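Long-range contacts in ATP-dependent DNA helicase uvsW (Enterobacteria phage T4, PDB 1RIF), which unwinds duplex DNA in the 3'-5' direction with energy from ATP hydrolysis and drives branch migration during phage recombination and repair: residues L91-F96 against A121-L126; A146-Y151 against M228-E233. The protein carries 1 engineered substitution. All coordinates share one frame; numbering follows the deposited sequence.

Overall arrangement
The chain is the N-terminal part of the helicase with the ATP-binding domain; the contacts lie in successive layers. Contact 2 lies in the core. It sets helix 141-155 against strand 226-232 of the parallel sheet, and all its touching residues are buried. Contact 1 lies farther out, about 18 Å from the centre of the chain against about 9 Å for contact 2. It packs the start of helix 93-101 on helix 116-128 and is partly buried. Its chemistry is aromatic, with an arginine chain laid over a phenylalanine, whereas contact 2 sets two methionine ends on the helix backbone, L148 and A149. The two share no element but touch, as L126 packs on Y151 and L148.

Contact 1 (L91-F96 against A121-L126); sequences LSRKDF and AVFEGL
The first turn of helix 93-101 and the residue pair before it face one side of helix 116-128, with the CA atoms of F96 and F123 7.2 Å apart. F123 carries most of the contact. Its CG is anti to the backbone N (chi1 -179°), and its ring reaches between L91, R93 and F96. R93 lies over one face of this ring. Its CD sits above the ring centre, 3.6 Å from the F123 centroid, in a CH-pi contact almost along the ring normal. The R93 chain bends at chi2 (53°). Its guanidinium continues past the ring at a tilt, and F123 CB lies over one guanidinium face. Salt bridges to D120 and D97 hold the charged end. L91 meets the ring at its edge, where L91 CD1 comes to 3.4 Å from F123 CE1.

The contact joins two helices of the helicase fragment. Helix 116-128 leads into strand 130-133 of the parallel sheet of the ATP-binding domain, and V122 and L126 also touch helix 141-155. S92 is the N-cap of helix 93-101. Its OG accepts from D95 N at 2.9 Å and so fixes the first turn that presents R93 and F96.

F96 CG is also anti to its backbone N, and the ring reaches across to helix 116-128. F123 CB lies over one of its faces, offset toward the rim, in a second CH-pi contact. The two phenylalanine rings meet obliquely, with their planes 46° apart. The far end of F96 touches V122, with F96 CZ 3.5 Å from V122 CG1. L126 CD1 adds a looser contact, 4.1 Å from F96 CE1.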
loop_
_atom_site.group_PDB
_atom_site.type_symbol
_atom_site.label_atom_id
_atom_site.label_comp_id
_atom_site.label_asym_id
_atom_site.label_seq_id
_atom_site.Cartn_x
_atom_site.Cartn_y
_atom_site.Cartn_z
ATOM N N LEU A 91 -17.936 -3.318 -7.135
ATOM C CA LEU A 91 -17.612 -4.485 -7.927
ATOM C C LEU A 91 -18.246 -5.666 -7.213
ATOM O O LEU A 91 -17.886 -5.977 -6.082
ATOM C CB LEU A 91 -16.082 -4.629 -7.999
ATOM C CG LEU A 91 -15.340 -5.557 -8.976
ATOM C CD1 LEU A 91 -15.278 -6.936 -8.397
ATOM C CD2 LEU A 91 -16.003 -5.551 -10.347
ATOM N N SER A 92 -19.223 -6.293 -7.859
ATOM C CA SER A 92 -19.887 -7.452 -7.281
ATOM C C SER A 92 -19.028 -8.660 -7.600
ATOM O O SER A 92 -18.273 -8.646 -8.568
ATOM C CB SER A 92 -21.275 -7.640 -7.897
ATOM O OG SER A 92 -21.190 -7.946 -9.280
ATOM N N ARG A 93 -19.129 -9.709 -6.799
ATOM C CA ARG A 93 -18.325 -10.884 -7.075
ATOM C C ARG A 93 -18.739 -11.434 -8.436
ATOM O O ARG A 93 -17.937 -12.045 -9.144
ATOM C CB ARG A 93 -18.513 -11.941 -5.982
ATOM C CG ARG A 93 -17.568 -13.132 -6.116
ATOM C CD ARG A 93 -16.106 -12.687 -6.215
ATOM N NE ARG A 93 -15.221 -13.770 -6.643
ATOM C CZ ARG A 93 -14.413 -14.452 -5.837
ATOM N NH1 ARG A 93 -14.361 -14.179 -4.540
ATOM N NH2 ARG A 93 -13.660 -15.417 -6.328
ATOM N N LYS A 94 -19.996 -11.192 -8.798
ATOM C CA LYS A 94 -20.539 -11.651 -10.073
ATOM C C LYS A 94 -19.845 -10.967 -11.244
ATOM O O LYS A 94 -19.442 -11.620 -12.211
ATOM C CB LYS A 94 -22.035 -11.355 -10.151
ATOM C CG LYS A 94 -22.727 -11.973 -11.352
ATOM C CD LYS A 94 -22.883 -13.484 -11.170
ATOM C CE LYS A 94 -23.612 -14.150 -12.350
ATOM N NZ LYS A 94 -25.032 -13.705 -12.539
ATOM N N ASP A 95 -19.708 -9.648 -11.165
ATOM C CA ASP A 95 -19.068 -8.924 -12.250
ATOM C C ASP A 95 -17.562 -9.131 -12.242
ATOM O O ASP A 95 -16.907 -9.031 -13.286
ATOM C CB ASP A 95 -19.422 -7.439 -12.192
ATOM C CG ASP A 95 -20.887 -7.182 -12.525
ATOM O OD1 ASP A 95 -21.396 -7.777 -13.502
ATOM O OD2 ASP A 95 -21.532 -6.384 -11.815
ATOM N N PHE A 96 -17.009 -9.432 -11.071
ATOM C CA PHE A 96 -15.581 -9.676 -10.982
ATOM C C PHE A 96 -15.293 -10.957 -11.739
ATOM O O PHE A 96 -14.374 -11.016 -12.551
ATOM C CB PHE A 96 -15.134 -9.851 -9.530
ATOM C CG PHE A 96 -13.690 -10.247 -9.387
ATOM C CD1 PHE A 96 -12.677 -9.402 -9.819
ATOM C CD2 PHE A 96 -13.344 -11.462 -8.814
ATOM C CE1 PHE A 96 -11.336 -9.761 -9.684
ATOM C CE2 PHE A 96 -12.006 -11.828 -8.674
ATOM C CZ PHE A 96 -11.001 -10.972 -9.110
ATOM N N ALA A 121 -8.169 -13.260 -3.150
ATOM C CA ALA A 121 -7.258 -12.200 -2.716
ATOM C C ALA A 121 -7.432 -10.930 -3.556
ATOM O O ALA A 121 -7.523 -9.819 -3.012
ATOM C CB ALA A 121 -5.815 -12.689 -2.795
ATOM N N VAL A 122 -7.473 -11.097 -4.879
ATOM C CA VAL A 122 -7.644 -9.970 -5.793
ATOM C C VAL A 122 -8.983 -9.279 -5.550
ATOM O O VAL A 122 -9.053 -8.051 -5.484
ATOM C CB VAL A 122 -7.574 -10.427 -7.275
ATOM C CG1 VAL A 122 -8.018 -9.297 -8.191
ATOM C CG2 VAL A 122 -6.155 -10.851 -7.623
ATOM N N PHE A 123 -10.045 -10.069 -5.412
ATOM C CA PHE A 123 -11.371 -9.516 -5.170
ATOM C C PHE A 123 -11.411 -8.743 -3.845
ATOM O O PHE A 123 -11.945 -7.634 -3.783
ATOM C CB PHE A 123 -12.419 -10.629 -5.150
ATOM C CG PHE A 123 -13.819 -10.128 -4.924
ATOM C CD1 PHE A 123 -14.483 -9.413 -5.919
ATOM C CD2 PHE A 123 -14.459 -10.339 -3.705
ATOM C CE1 PHE A 123 -15.754 -8.913 -5.707
ATOM C CE2 PHE A 123 -15.737 -9.843 -3.478
ATOM C CZ PHE A 123 -16.386 -9.128 -4.480
ATOM N N GLU A 124 -10.850 -9.339 -2.794
ATOM C CA GLU A 124 -10.795 -8.716 -1.469
ATOM C C GLU A 124 -10.082 -7.367 -1.519
ATOM O O GLU A 124 -10.524 -6.391 -0.900
ATOM C CB GLU A 124 -10.033 -9.615 -0.488
ATOM C CG GLU A 124 -10.884 -10.289 0.565
ATOM C CD GLU A 124 -11.413 -9.326 1.614
ATOM O OE1 GLU A 124 -10.603 -8.682 2.317
ATOM O OE2 GLU A 124 -12.651 -9.222 1.736
ATOM N N GLY A 125 -8.970 -7.336 -2.251
ATOM C CA GLY A 125 -8.174 -6.127 -2.366
ATOM C C GLY A 125 -8.858 -5.015 -3.120
ATOM O O GLY A 125 -8.898 -3.871 -2.655
ATOM N N LEU A 126 -9.405 -5.349 -4.285
ATOM C CA LEU A 126 -10.091 -4.368 -5.108
ATOM C C LEU A 126 -11.277 -3.715 -4.405
ATOM O O LEU A 126 -11.369 -2.492 -4.352
ATOM C CB LEU A 126 -10.547 -5.011 -6.416
ATOM C CG LEU A 126 -9.413 -5.433 -7.357
ATOM C CD1 LEU A 126 -10.008 -5.966 -8.660
ATOM C CD2 LEU A 126 -8.487 -4.249 -7.630
#

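Contact 2 (A146-Y151 against M228-E233); sequences ALLARY and MMMNDE
M228 is extended through its first two torsions (chi1 178°), then bends at chi3, so that its sulfur and terminal methyl reach helix 141-155. M230 leaves the strand differently. Its CG is anti to the carbonyl carbon (chi1 -63°), and a bend at chi3 turns its methyl to the same helix. Both side chains start toward the helix because they are two residues apart on one strand face. M228 meets backbone more than side chain. Its CE is 3.2 Å from L148 O, and its SD lies 3.4 Å from the same L148 O. SD also passes 4.0 Å from A149 CA. The methyl of M230 fits beside the small A149, with M230 CE 3.8 Å from A149 CB. L148 CB lies 4.2 Å from M230 CE, beside the A149 contact.

The helix and strand run nearly antiparallel, with directions 172° apart and axes 9.7 Å apart at closest approach. This is the helix-on-sheet packing of the P-loop NTPase fold. Strand 226-232 lies between strands 159-163 and 254-258 in the parallel sheet. Helix 141-155 covers one face of it, and L148 also touches F256. The strand ends at D232, and E233 follows in the loop; the two are the first residues of the predicted DEAH box. At this same end, helix 141-155 begins with R141, within the predicted ATP-binding loop. R141 sits where a Walker A motif has its lysine and is probably the engineered residue. In this variant its side chain forms salt bridges with D232 and E233, which link the start of the helix to the end of the strand. Helix 141-155 also meets helix 116-128, through L147, L148 and Y151.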
loop_
_atom_site.group_PDB
_atom_site.type_symbol
_atom_site.label_atom_id
_atom_site.label_comp_id
_atom_site.label_asym_id
_atom_site.label_seq_id
_atom_site.Cartn_x
_atom_site.Cartn_y
_atom_site.Cartn_z
ATOM N N ALA A 146 -0.434 -8.911 -10.955
ATOM C CA ALA A 146 -0.748 -8.636 -12.364
ATOM C C ALA A 146 -2.243 -8.381 -12.545
ATOM O O ALA A 146 -2.638 -7.475 -13.272
ATOM C CB ALA A 146 -0.318 -9.809 -13.245
ATOM N N LEU A 147 -3.074 -9.180 -11.884
ATOM C CA LEU A 147 -4.522 -9.012 -11.997
ATOM C C LEU A 147 -4.980 -7.689 -11.388
ATOM O O LEU A 147 -5.836 -7.001 -11.942
ATOM C CB LEU A 147 -5.242 -10.194 -11.339
ATOM C CG LEU A 147 -5.083 -11.477 -12.156
ATOM C CD1 LEU A 147 -5.736 -12.657 -11.456
ATOM C CD2 LEU A 147 -5.718 -11.249 -13.516
ATOM N N LEU A 148 -4.400 -7.339 -10.245
ATOM C CA LEU A 148 -4.712 -6.090 -9.569
ATOM C C LEU A 148 -4.336 -4.895 -10.461
ATOM O O LEU A 148 -5.115 -3.952 -10.587
ATOM C CB LEU A 148 -3.952 -6.022 -8.239
ATOM C CG LEU A 148 -4.531 -6.868 -7.110
ATOM C CD1 LEU A 148 -3.490 -6.995 -6.017
ATOM C CD2 LEU A 148 -5.810 -6.237 -6.581
ATOM N N ALA A 149 -3.155 -4.939 -11.079
ATOM C CA ALA A 149 -2.713 -3.857 -11.966
ATOM C C ALA A 149 -3.568 -3.788 -13.251
ATOM O O ALA A 149 -3.916 -2.699 -13.709
ATOM C CB ALA A 149 -1.233 -4.030 -12.311
ATOM N N ARG A 150 -3.899 -4.950 -13.819
ATOM C CA ARG A 150 -4.749 -5.046 -15.018
ATOM C C ARG A 150 -6.092 -4.359 -14.745
ATOM O O ARG A 150 -6.571 -3.549 -15.536
ATOM C CB ARG A 150 -5.057 -6.511 -15.334
ATOM C CG ARG A 150 -5.120 -6.894 -16.803
ATOM C CD ARG A 150 -5.833 -5.913 -17.709
ATOM N NE ARG A 150 -4.998 -5.711 -18.891
ATOM C CZ ARG A 150 -5.440 -5.508 -20.128
ATOM N NH1 ARG A 150 -6.736 -5.467 -20.390
ATOM N NH2 ARG A 150 -4.564 -5.365 -21.112
ATOM N N TYR A 151 -6.713 -4.728 -13.627
ATOM C CA TYR A 151 -7.991 -4.158 -13.247
ATOM C C TYR A 151 -7.905 -2.646 -13.193
ATOM O O TYR A 151 -8.730 -1.959 -13.775
ATOM C CB TYR A 151 -8.430 -4.669 -11.877
ATOM C CG TYR A 151 -9.727 -4.050 -11.422
ATOM C CD1 TYR A 151 -10.952 -4.626 -11.759
ATOM C CD2 TYR A 151 -9.738 -2.838 -10.724
ATOM C CE1 TYR A 151 -12.155 -4.011 -11.420
ATOM C CE2 TYR A 151 -10.935 -2.215 -10.382
ATOM C CZ TYR A 151 -12.138 -2.807 -10.733
ATOM O OH TYR A 151 -13.328 -2.196 -10.402
ATOM N N MET A 228 -2.435 3.326 -7.935
ATOM C CA MET A 228 -2.303 2.046 -7.261
ATOM C C MET A 228 -0.832 1.775 -6.987
ATOM O O MET A 228 0.024 2.115 -7.791
ATOM C CB MET A 228 -2.879 0.918 -8.120
ATOM C CG MET A 228 -2.726 -0.467 -7.505
ATOM S SD MET A 228 -3.337 -1.806 -8.571
ATOM C CE MET A 228 -5.113 -1.689 -8.271
ATOM N N MET A 229 -0.549 1.175 -5.837
ATOM C CA MET A 229 0.820 0.845 -5.438
ATOM C C MET A 229 0.811 -0.498 -4.717
ATOM O O MET A 229 -0.081 -0.785 -3.913
ATOM C CB MET A 229 1.389 1.947 -4.520
ATOM C CG MET A 229 2.801 1.706 -3.974
ATOM S SD MET A 229 2.904 0.618 -2.503
ATOM C CE MET A 229 2.242 1.683 -1.235
ATOM N N MET A 230 1.808 -1.317 -5.028
ATOM C CA MET A 230 1.964 -2.632 -4.427
ATOM C C MET A 230 3.409 -2.841 -3.982
ATOM O O MET A 230 4.353 -2.400 -4.651
ATOM C CB MET A 230 1.629 -3.731 -5.440
ATOM C CG MET A 230 0.215 -3.754 -5.957
ATOM S SD MET A 230 0.157 -4.790 -7.434
ATOM C CE MET A 230 -0.476 -3.650 -8.634
ATOM N N ASN A 231 3.573 -3.530 -2.857
ATOM C CA ASN A 231 4.898 -3.847 -2.342
ATOM C C ASN A 231 4.920 -5.333 -1.978
ATOM O O ASN A 231 4.308 -5.752 -0.993
ATOM C CB ASN A 231 5.224 -2.983 -1.116
ATOM C CG ASN A 231 6.597 -3.308 -0.512
ATOM O OD1 ASN A 231 7.501 -3.802 -1.195
ATOM N ND2 ASN A 231 6.757 -3.010 0.766
ATOM N N ASP A 232 5.595 -6.128 -2.803
ATOM C CA ASP A 232 5.712 -7.556 -2.559
ATOM C C ASP A 232 6.800 -7.732 -1.496
ATOM O O ASP A 232 7.896 -7.211 -1.650
ATOM C CB ASP A 232 6.087 -8.282 -3.859
ATOM C CG ASP A 232 6.002 -9.795 -3.735
ATOM O OD1 ASP A 232 4.965 -10.311 -3.271
ATOM O OD2 ASP A 232 6.976 -10.477 -4.105
ATOM N N GLU A 233 6.477 -8.466 -0.430
ATOM C CA GLU A 233 7.377 -8.701 0.707
ATOM C C GLU A 233 7.434 -7.406 1.505
ATOM O O GLU A 233 8.502 -6.924 1.860
ATOM C CB GLU A 233 8.791 -9.068 0.243
ATOM C CG GLU A 233 8.883 -10.351 -0.525
ATOM C CD GLU A 233 8.525 -11.556 0.315
ATOM O OE1 GLU A 233 7.396 -11.610 0.845
ATOM O OE2 GLU A 233 9.377 -12.459 0.447
#